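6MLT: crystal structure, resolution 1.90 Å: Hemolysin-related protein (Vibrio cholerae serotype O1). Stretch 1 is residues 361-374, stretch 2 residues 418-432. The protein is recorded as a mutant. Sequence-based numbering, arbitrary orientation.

Stretch 1 361-374: KNKYTWKYGVLEMS
Stretch 2 (418-432) HLFKHKQQVNAVQFL

The contact centres on a glycine pressed so closely against the neighbouring chain that there is little room for a side chain: Gly369 CA lies 3.7 Å from Asn427 CA and 3.7 Å from Asn427 O, and an ideal CB would sit a tight 3.1 Å from both Val426 O and Asn427 ND2. Gly369 is extended (phi/psi -172/-167), and here stretch 1 turns a corner. Two hydrogen bonds flank it. Tyr368 O accepts from Asn427 ND2 (2.9 Å, N-H...O angle 150°); the Asn427 CA-to-CB bond points away overall, but chi1 -60° (m) and chi2 103° bring its amide back. Val370 N donates to Val426 O (2.9 Å, N-H...O angle 163°), tying backbone to backbone. The CA-to-CB bond of Gln425 (p, t) points toward stretch 1; its amide is probably turned over.

Beyond the corner, the strands that run through 371-374 and 429-432 head in broadly the same direction, at 37°, axes no closer than 8.4 Å, a spacing filled by side chains. Val370 (t) places CG2 4.0 Å from Val426 CG1 and 4.1 Å from Val429 CG1 (Val429 m). The CA-to-CB bond of Met373 (m, t, m) points toward stretch 2, with SD 4.3 Å from Val429 CG2 and 4.2 Å from Phe431 CZ; the sulfur meets the edge of the Phe431 ring (chi1 -55°, m; chi2 -76°), near its plane.

Before the corner the chains separate, Thr365 CA lying 8.5 Å from Lys423 CA. Asn362 OD1 accepts from Tyr364 N (2.5 Å) and Thr365 N (2.9 Å), while Asn362 N donates a hydrogen bond to Lys367 O (2.7 Å) and Trp366 N (phi/psi 63/17) to Asn362 O (2.7 Å), closing the turn. The contacts of Thr365 and Lys367 are looser and aliphatic: Lys367 CE (m, m, t, t) to Leu419 CD2 (m, t), 4.1 Å, and Thr365 CG2 to Lys423 CD (m, m, t, t), 4.4 Å.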

ATOM      1  N   LYS A 361     -28.609 -37.413  23.947  1.00 20.52           N
ATOM      2  CA  LYS A 361     -30.013 -37.482  23.570  1.00 22.76           C
ATOM      3  C   LYS A 361     -30.753 -36.267  24.112  1.00 23.29           C
ATOM      4  O   LYS A 361     -30.778 -36.032  25.325  1.00 22.01           O
ATOM      5  CB  LYS A 361     -30.649 -38.767  24.085  1.00 24.20           C
ATOM      6  CG  LYS A 361     -32.049 -39.010  23.559  1.00 30.42           C
ATOM      7  CD  LYS A 361     -32.579 -40.348  24.053  1.00 41.73           C
ATOM      8  CE  LYS A 361     -33.475 -41.015  23.032  1.00 55.79           C
ATOM      9  NZ  LYS A 361     -33.683 -42.457  23.347  1.00 65.34           N
ATOM     10  N   ASN A 362     -31.346 -35.504  23.197  1.00 22.15           N
ATOM     11  CA  ASN A 362     -32.167 -34.339  23.514  1.00 25.98           C
ATOM     12  C   ASN A 362     -33.445 -34.793  24.218  1.00 24.63           C
ATOM     13  O   ASN A 362     -34.207 -35.596  23.671  1.00 26.76           O
ATOM     14  CB  ASN A 362     -32.475 -33.602  22.204  1.00 27.50           C
ATOM     15  CG  ASN A 362     -33.400 -32.427  22.373  1.00 31.61           C
ATOM     16  OD1 ASN A 362     -34.393 -32.496  23.087  1.00 27.05           O
ATOM     17  ND2 ASN A 362     -33.096 -31.338  21.666  1.00 39.64           N
ATOM     18  N   LYS A 363     -33.699 -34.270  25.420  1.00 23.72           N
ATOM     19  CA  LYS A 363     -34.855 -34.737  26.181  1.00 22.68           C
ATOM     20  C   LYS A 363     -36.174 -34.205  25.634  1.00 22.35           C
ATOM     21  O   LYS A 363     -37.231 -34.718  26.013  1.00 23.64           O
ATOM     22  CB  LYS A 363     -34.730 -34.348  27.650  1.00 22.71           C
ATOM     23  CG  LYS A 363     -34.930 -32.857  27.946  1.00 23.28           C
ATOM     24  CD  LYS A 363     -34.763 -32.593  29.439  1.00 25.29           C
ATOM     25  CE  LYS A 363     -34.990 -31.133  29.791  1.00 31.23           C
ATOM     26  NZ  LYS A 363     -34.769 -30.888  31.251  1.00 35.82           N
ATOM     27  N   TYR A 364     -36.138 -33.193  24.769  1.00 21.81           N
ATOM     28  CA  TYR A 364     -37.360 -32.625  24.210  1.00 24.23           C
ATOM     29  C   TYR A 364     -37.813 -33.362  22.958  1.00 28.49           C
ATOM     30  O   TYR A 364     -39.017 -33.564  22.756  1.00 28.95           O
ATOM     31  CB  TYR A 364     -37.150 -31.148  23.879  1.00 24.90           C
ATOM     32  CG  TYR A 364     -36.547 -30.347  25.005  1.00 23.73           C
ATOM     33  CD1 TYR A 364     -37.294 -30.008  26.124  1.00 23.96           C
ATOM     34  CD2 TYR A 364     -35.229 -29.922  24.940  1.00 25.66           C
ATOM     35  CE1 TYR A 364     -36.737 -29.279  27.156  1.00 27.39           C
ATOM     36  CE2 TYR A 364     -34.667 -29.187  25.956  1.00 28.83           C
ATOM     37  CZ  TYR A 364     -35.422 -28.867  27.064  1.00 31.46           C
ATOM     38  OH  TYR A 364     -34.850 -28.133  28.081  1.00 33.40           O
ATOM     39  N   THR A 365     -36.861 -33.776  22.125  1.00 23.18           N
ATOM     40  CA  THR A 365     -37.145 -34.402  20.849  1.00 27.04           C
ATOM     41  C   THR A 365     -36.665 -35.843  20.765  1.00 26.12           C
ATOM     42  O   THR A 365     -37.015 -36.532  19.802  1.00 28.28           O
ATOM     43  CB  THR A 365     -36.488 -33.608  19.711  1.00 29.28           C
ATOM     44  OG1 THR A 365     -35.067 -33.748  19.802  1.00 27.83           O
ATOM     45  CG2 THR A 365     -36.839 -32.128  19.791  1.00 37.01           C
ATOM     46  N   TRP A 366     -35.868 -36.312  21.727  1.00 23.64           N
ATOM     47  CA  TRP A 366     -35.293 -37.658  21.719  1.00 23.54           C
ATOM     48  C   TRP A 366     -34.349 -37.886  20.540  1.00 23.23           C
ATOM     49  O   TRP A 366     -34.013 -39.028  20.227  1.00 24.35           O
ATOM     50  CB  TRP A 366     -36.391 -38.736  21.738  1.00 30.90           C
ATOM     51  CG  TRP A 366     -37.097 -38.839  23.062  1.00 46.45           C
ATOM     52  CD1 TRP A 366     -36.828 -38.122  24.194  1.00 47.70           C
ATOM     53  CD2 TRP A 366     -38.190 -39.706  23.390  1.00 64.08           C
ATOM     54  NE1 TRP A 366     -37.683 -38.490  25.203  1.00 57.39           N
ATOM     55  CE2 TRP A 366     -38.530 -39.459  24.736  1.00 68.06           C
ATOM     56  CE3 TRP A 366     -38.916 -40.667  22.677  1.00 73.86           C
ATOM     57  CZ2 TRP A 366     -39.560 -40.139  25.383  1.00 76.99           C
ATOM     58  CZ3 TRP A 366     -39.940 -41.340  23.322  1.00 78.22           C
ATOM     59  CH2 TRP A 366     -40.251 -41.073  24.660  1.00 79.32           C
ATOM     60  N   LYS A 367     -33.888 -36.818  19.888  1.00 22.73           N
ATOM     61  CA  LYS A 367     -32.851 -36.923  18.868  1.00 22.39           C
ATOM     62  C   LYS A 367     -31.470 -36.740  19.499  1.00 21.77           C
ATOM     63  O   LYS A 367     -31.324 -36.158  20.577  1.00 23.59           O
ATOM     64  CB  LYS A 367     -33.067 -35.879  17.771  1.00 26.22           C
ATOM     65  CG  LYS A 367     -34.444 -35.932  17.121  1.00 31.41           C
ATOM     66  CD  LYS A 367     -34.723 -37.307  16.522  1.00 38.69           C
ATOM     67  CE  LYS A 367     -36.072 -37.351  15.829  1.00 47.39           C
ATOM     68  NZ  LYS A 367     -36.394 -38.718  15.355  1.00 55.04           N
ATOM     69  N   TYR A 368     -30.450 -37.240  18.807  1.00 20.61           N
ATOM     70  CA  TYR A 368     -29.076 -37.207  19.297  1.00 20.19           C
ATOM     71  C   TYR A 368     -28.306 -36.080  18.618  1.00 20.85           C
ATOM     72  O   TYR A 368     -28.278 -36.000  17.385  1.00 22.80           O
ATOM     73  CB  TYR A 368     -28.381 -38.538  19.030  1.00 20.74           C
ATOM     74  CG  TYR A 368     -28.925 -39.692  19.842  1.00 26.92           C
ATOM     75  CD1 TYR A 368     -29.997 -40.447  19.385  1.00 32.50           C
ATOM     76  CD2 TYR A 368     -28.359 -40.032  21.060  1.00 27.73           C
ATOM     77  CE1 TYR A 368     -30.498 -41.507  20.125  1.00 36.02           C
ATOM     78  CE2 TYR A 368     -28.848 -41.092  21.806  1.00 29.86           C
ATOM     79  CZ  TYR A 368     -29.917 -41.821  21.335  1.00 37.17           C
ATOM     80  OH  TYR A 368     -30.404 -42.873  22.078  1.00 44.45           O
ATOM     81  N   GLY A 369     -27.664 -35.234  19.411  1.00 18.75           N
ATOM     82  CA  GLY A 369     -26.907 -34.148  18.825  1.00 17.47           C
ATOM     83  C   GLY A 369     -26.085 -33.405  19.854  1.00 17.26           C
ATOM     84  O   GLY A 369     -25.891 -33.866  20.978  1.00 18.92           O
ATOM     85  N   VAL A 370     -25.593 -32.240  19.443  1.00 17.21           N
ATOM     86  CA  VAL A 370     -24.817 -31.379  20.329  1.00 18.69           C
ATOM     87  C   VAL A 370     -25.778 -30.527  21.151  1.00 19.63           C
ATOM     88  O   VAL A 370     -26.558 -29.740  20.601  1.00 19.10           O
ATOM     89  CB  VAL A 370     -23.836 -30.505  19.533  1.00 18.35           C
ATOM     90  CG1 VAL A 370     -23.103 -29.539  20.450  1.00 18.61           C
ATOM     91  CG2 VAL A 370     -22.839 -31.392  18.792  1.00 17.81           C
ATOM     92  N   LEU A 371     -25.714 -30.681  22.473  1.00 18.05           N
ATOM     93  CA  LEU A 371     -26.612 -30.007  23.404  1.00 16.82           C
ATOM     94  C   LEU A 371     -26.019 -28.705  23.917  1.00 17.13           C
ATOM     95  O   LEU A 371     -26.747 -27.724  24.103  1.00 19.51           O
ATOM     96  CB  LEU A 371     -26.932 -30.932  24.584  1.00 18.39           C
ATOM     97  CG  LEU A 371     -27.373 -32.341  24.196  1.00 19.32           C
ATOM     98  CD1 LEU A 371     -27.532 -33.211  25.433  1.00 22.78           C
ATOM     99  CD2 LEU A 371     -28.675 -32.312  23.396  1.00 21.06           C
ATOM    100  N   GLU A 372     -24.708 -28.672  24.136  1.00 17.13           N
ATOM    101  CA  GLU A 372     -24.075 -27.482  24.683  1.00 18.44           C
ATOM    102  C   GLU A 372     -22.610 -27.451  24.285  1.00 19.81           C
ATOM    103  O   GLU A 372     -21.959 -28.493  24.154  1.00 20.69           O
ATOM    104  CB  GLU A 372     -24.201 -27.428  26.215  1.00 22.07           C
ATOM    105  CG  GLU A 372     -23.706 -26.113  26.822  1.00 33.10           C
ATOM    106  CD  GLU A 372     -23.411 -26.212  28.295  1.00 57.31           C
ATOM    107  OE1 GLU A 372     -24.366 -26.209  29.099  1.00 67.31           O
ATOM    108  OE2 GLU A 372     -22.216 -26.295  28.646  1.00 67.26           O
ATOM    109  N   MET A 373     -22.101 -26.236  24.091  1.00 17.82           N
ATOM    110  CA  MET A 373     -20.671 -25.995  23.993  1.00 19.38           C
ATOM    111  C   MET A 373     -20.327 -24.861  24.941  1.00 21.56           C
ATOM    112  O   MET A 373     -21.048 -23.861  25.005  1.00 20.14           O
ATOM    113  CB  MET A 373     -20.250 -25.653  22.560  1.00 20.18           C
ATOM    114  CG  MET A 373     -20.492 -26.782  21.572  1.00 22.40           C
ATOM    115  SD  MET A 373     -19.753 -26.439  19.968  1.00 26.47           S
ATOM    116  CE  MET A 373     -20.671 -24.993  19.457  1.00 29.70           C
ATOM    117  N   SER A 374     -19.250 -25.033  25.700  1.00 20.85           N
ATOM    118  CA  SER A 374     -18.772 -24.013  26.625  1.00 22.88           C
ATOM    119  C   SER A 374     -17.343 -23.655  26.243  1.00 24.27           C
ATOM    120  O   SER A 374     -16.439 -24.494  26.344  1.00 26.09           O
ATOM    121  CB  SER A 374     -18.861 -24.504  28.067  1.00 27.18           C
ATOM    122  OG  SER A 374     -18.476 -23.487  28.959  1.00 30.88           O
ATOM    123  N   HIS A 418     -36.139 -36.045   7.273  1.00 40.75           N
ATOM    124  CA  HIS A 418     -37.315 -36.308   8.109  1.00 51.30           C
ATOM    125  C   HIS A 418     -37.396 -35.377   9.317  1.00 42.56           C
ATOM    126  O   HIS A 418     -37.975 -35.731  10.346  1.00 41.75           O
ATOM    127  CB  HIS A 418     -37.346 -37.768   8.571  1.00 73.71           C
ATOM    128  CG  HIS A 418     -37.471 -38.754   7.450  1.00 98.89           C
ATOM    129  ND1 HIS A 418     -37.785 -38.378   6.162  1.00107.10           N
ATOM    130  CD2 HIS A 418     -37.324 -40.098   7.425  1.00106.48           C
ATOM    131  CE1 HIS A 418     -37.827 -39.450   5.391  1.00110.77           C
ATOM    132  NE2 HIS A 418     -37.551 -40.507   6.133  1.00108.75           N
ATOM    133  N   LEU A 419     -36.837 -34.174   9.206  1.00 35.63           N
ATOM    134  CA  LEU A 419     -36.855 -33.203  10.293  1.00 30.66           C
ATOM    135  C   LEU A 419     -37.357 -31.874   9.756  1.00 29.86           C
ATOM    136  O   LEU A 419     -36.931 -31.440   8.683  1.00 26.00           O
ATOM    137  CB  LEU A 419     -35.462 -33.021  10.901  1.00 28.87           C
ATOM    138  CG  LEU A 419     -34.846 -34.241  11.584  1.00 35.24           C
ATOM    139  CD1 LEU A 419     -33.369 -34.010  11.841  1.00 36.27           C
ATOM    140  CD2 LEU A 419     -35.575 -34.536  12.886  1.00 37.75           C
ATOM    141  N   PHE A 420     -38.267 -31.239  10.490  1.00 33.02           N
ATOM    142  CA  PHE A 420     -38.617 -29.861  10.184  1.00 33.95           C
ATOM    143  C   PHE A 420     -37.386 -28.976  10.339  1.00 27.20           C
ATOM    144  O   PHE A 420     -36.543 -29.197  11.214  1.00 23.26           O
ATOM    145  CB  PHE A 420     -39.725 -29.356  11.108  1.00 37.63           C
ATOM    146  CG  PHE A 420     -41.018 -30.108  10.986  1.00 42.90           C
ATOM    147  CD1 PHE A 420     -41.690 -30.168   9.781  1.00 46.02           C
ATOM    148  CD2 PHE A 420     -41.574 -30.736  12.092  1.00 45.23           C
ATOM    149  CE1 PHE A 420     -42.884 -30.855   9.672  1.00 49.00           C
ATOM    150  CE2 PHE A 420     -42.771 -31.423  11.989  1.00 47.60           C
ATOM    151  CZ  PHE A 420     -43.425 -31.483  10.779  1.00 48.74           C
ATOM    152  N   LYS A 421     -37.299 -27.950   9.492  1.00 24.48           N
ATOM    153  CA  LYS A 421     -36.134 -27.073   9.522  1.00 26.13           C
ATOM    154  C   LYS A 421     -35.954 -26.433  10.895  1.00 25.09           C
ATOM    155  O   LYS A 421     -34.820 -26.253  11.360  1.00 24.29           O
ATOM    156  CB  LYS A 421     -36.259 -26.001   8.440  1.00 31.72           C
ATOM    157  CG  LYS A 421     -35.027 -25.126   8.275  1.00 39.76           C
ATOM    158  CD  LYS A 421     -33.824 -25.915   7.759  1.00 47.60           C
ATOM    159  CE  LYS A 421     -32.591 -25.030   7.621  1.00 51.49           C
ATOM    160  NZ  LYS A 421     -31.385 -25.807   7.202  1.00 53.72           N
ATOM    161  N   HIS A 422     -37.053 -26.090  11.566  1.00 23.42           N
ATOM    162  CA  HIS A 422     -36.943 -25.439  12.865  1.00 25.23           C
ATOM    163  C   HIS A 422     -36.574 -26.404  13.982  1.00 24.37           C
ATOM    164  O   HIS A 422     -36.278 -25.950  15.093  1.00 23.46           O
ATOM    165  CB  HIS A 422     -38.247 -24.707  13.207  1.00 24.89           C
ATOM    166  CG  HIS A 422     -39.394 -25.612  13.542  1.00 25.91           C
ATOM    167  ND1 HIS A 422     -40.243 -26.127  12.586  1.00 28.79           N
ATOM    168  CD2 HIS A 422     -39.850 -26.068  14.734  1.00 27.38           C
ATOM    169  CE1 HIS A 422     -41.163 -26.873  13.172  1.00 30.24           C
ATOM    170  NE2 HIS A 422     -40.950 -26.851  14.476  1.00 27.93           N
ATOM    171  N   LYS A 423     -36.554 -27.710  13.716  1.00 24.07           N
ATOM    172  CA  LYS A 423     -36.084 -28.690  14.684  1.00 24.52           C
ATOM    173  C   LYS A 423     -34.743 -29.301  14.305  1.00 24.81           C
ATOM    174  O   LYS A 423     -34.187 -30.076  15.091  1.00 25.91           O
ATOM    175  CB  LYS A 423     -37.128 -29.801  14.873  1.00 25.69           C
ATOM    176  CG  LYS A 423     -38.380 -29.359  15.640  1.00 33.88           C
ATOM    177  CD  LYS A 423     -38.043 -28.855  17.043  1.00 42.58           C
ATOM    178  CE  LYS A 423     -39.292 -28.503  17.841  1.00 49.97           C
ATOM    179  NZ  LYS A 423     -38.956 -27.915  19.175  1.00 48.73           N
ATOM    180  N   GLN A 424     -34.196 -28.972  13.138  1.00 22.77           N
ATOM    181  CA  GLN A 424     -32.846 -29.416  12.822  1.00 22.54           C
ATOM    182  C   GLN A 424     -31.854 -28.728  13.755  1.00 23.22           C
ATOM    183  O   GLN A 424     -32.100 -27.625  14.249  1.00 23.42           O
ATOM    184  CB  GLN A 424     -32.522 -29.124  11.354  1.00 23.42           C
ATOM    185  CG  GLN A 424     -33.338 -29.965  10.379  1.00 24.16           C
ATOM    186  CD  GLN A 424     -33.194 -29.528   8.934  1.00 26.50           C
ATOM    187  OE1 GLN A 424     -32.248 -28.827   8.573  1.00 25.96           O
ATOM    188  NE2 GLN A 424     -34.142 -29.940   8.096  1.00 27.56           N
ATOM    189  N   GLN A 425     -30.739 -29.401  14.032  1.00 20.88           N
ATOM    190  CA  GLN A 425     -29.740 -28.846  14.939  1.00 19.28           C
ATOM    191  C   GLN A 425     -28.361 -29.338  14.527  1.00 20.63           C
ATOM    192  O   GLN A 425     -28.211 -30.091  13.560  1.00 20.76           O
ATOM    193  CB  GLN A 425     -30.040 -29.221  16.398  1.00 19.44           C
ATOM    194  CG  GLN A 425     -29.889 -30.706  16.716  1.00 20.17           C
ATOM    195  CD  GLN A 425     -29.716 -30.956  18.206  1.00 23.07           C
ATOM    196  OE1 GLN A 425     -28.640 -30.729  18.764  1.00 26.50           O
ATOM    197  NE2 GLN A 425     -30.780 -31.391  18.860  1.00 22.01           N
ATOM    198  N   VAL A 426     -27.345 -28.899  15.268  1.00 19.28           N
ATOM    199  CA  VAL A 426     -25.993 -29.409  15.085  1.00 18.93           C
ATOM    200  C   VAL A 426     -25.896 -30.770  15.762  1.00 19.46           C
ATOM    201  O   VAL A 426     -26.086 -30.886  16.980  1.00 20.93           O
ATOM    202  CB  VAL A 426     -24.952 -28.433  15.644  1.00 19.31           C
ATOM    203  CG1 VAL A 426     -23.568 -29.042  15.599  1.00 21.43           C
ATOM    204  CG2 VAL A 426     -24.988 -27.130  14.856  1.00 21.62           C
ATOM    205  N   ASN A 427     -25.583 -31.804  14.978  1.00 19.77           N
ATOM    206  CA  ASN A 427     -25.522 -33.157  15.506  1.00 19.88           C
ATOM    207  C   ASN A 427     -24.106 -33.619  15.829  1.00 18.70           C
ATOM    208  O   ASN A 427     -23.943 -34.510  16.674  1.00 19.85           O
ATOM    209  CB  ASN A 427     -26.175 -34.129  14.522  1.00 20.96           C
ATOM    210  CG  ASN A 427     -27.642 -33.797  14.275  1.00 21.09           C
ATOM    211  OD1 ASN A 427     -28.004 -33.237  13.238  1.00 21.32           O
ATOM    212  ND2 ASN A 427     -28.490 -34.122  15.244  1.00 20.15           N
ATOM    213  N   ALA A 428     -23.090 -33.042  15.193  1.00 22.34           N
ATOM    214  CA  ALA A 428     -21.707 -33.317  15.555  1.00 22.37           C
ATOM    215  C   ALA A 428     -20.858 -32.103  15.222  1.00 22.46           C
ATOM    216  O   ALA A 428     -21.191 -31.310  14.336  1.00 22.67           O
ATOM    217  CB  ALA A 428     -21.159 -34.556  14.841  1.00 25.10           C
ATOM    218  N   VAL A 429     -19.727 -31.982  15.924  1.00 22.13           N
ATOM    219  CA  VAL A 429     -18.786 -30.895  15.694  1.00 22.86           C
ATOM    220  C   VAL A 429     -17.358 -31.406  15.797  1.00 24.06           C
ATOM    221  O   VAL A 429     -17.071 -32.416  16.443  1.00 24.81           O
ATOM    222  CB  VAL A 429     -18.979 -29.719  16.680  1.00 27.09           C
ATOM    223  CG1 VAL A 429     -20.321 -29.069  16.477  1.00 32.55           C
ATOM    224  CG2 VAL A 429     -18.822 -30.201  18.119  1.00 25.47           C
ATOM    225  N   GLN A 430     -16.460 -30.663  15.162  1.00 23.95           N
ATOM    226  CA  GLN A 430     -15.034 -30.936  15.186  1.00 26.11           C
ATOM    227  C   GLN A 430     -14.323 -29.603  15.034  1.00 25.67           C
ATOM    228  O   GLN A 430     -14.730 -28.774  14.218  1.00 27.34           O
ATOM    229  CB  GLN A 430     -14.636 -31.909  14.070  1.00 32.12           C
ATOM    230  CG  GLN A 430     -13.147 -32.168  13.942  1.00 34.78           C
ATOM    231  CD  GLN A 430     -12.843 -33.168  12.840  1.00 34.34           C
ATOM    232  OE1 GLN A 430     -13.405 -33.091  11.746  1.00 29.46           O
ATOM    233  NE2 GLN A 430     -11.974 -34.127  13.133  1.00 33.57           N
ATOM    234  N   PHE A 431     -13.280 -29.394  15.828  1.00 26.65           N
ATOM    235  CA  PHE A 431     -12.596 -28.110  15.882  1.00 27.61           C
ATOM    236  C   PHE A 431     -11.328 -28.141  15.042  1.00 28.60           C
ATOM    237  O   PHE A 431     -10.567 -29.111  15.085  1.00 28.39           O
ATOM    238  CB  PHE A 431     -12.265 -27.739  17.324  1.00 25.44           C
ATOM    239  CG  PHE A 431     -13.461 -27.736  18.217  1.00 27.07           C
ATOM    240  CD1 PHE A 431     -14.371 -26.693  18.165  1.00 29.31           C
ATOM    241  CD2 PHE A 431     -13.701 -28.787  19.078  1.00 26.31           C
ATOM    242  CE1 PHE A 431     -15.494 -26.697  18.974  1.00 28.83           C
ATOM    243  CE2 PHE A 431     -14.823 -28.797  19.893  1.00 25.55           C
ATOM    244  CZ  PHE A 431     -15.718 -27.748  19.837  1.00 25.74           C
ATOM    245  N   LEU A 432     -11.111 -27.064  14.291  1.00 27.70           N
ATOM    246  CA  LEU A 432      -9.959 -26.900  13.415  1.00 30.46           C
ATOM    247  C   LEU A 432      -9.053 -25.813  13.979  1.00 29.07           C
ATOM    248  O   LEU A 432      -9.523 -24.714  14.300  1.00 25.96           O
ATOM    249  CB  LEU A 432     -10.409 -26.527  12.003  1.00 32.75           C
ATOM    250  CG  LEU A 432     -11.547 -27.373  11.429  1.00 32.72           C
ATOM    251  CD1 LEU A 432     -12.046 -26.800  10.113  1.00 29.72           C
ATOM    252  CD2 LEU A 432     -11.092 -28.813  11.252  1.00 35.57           C
TER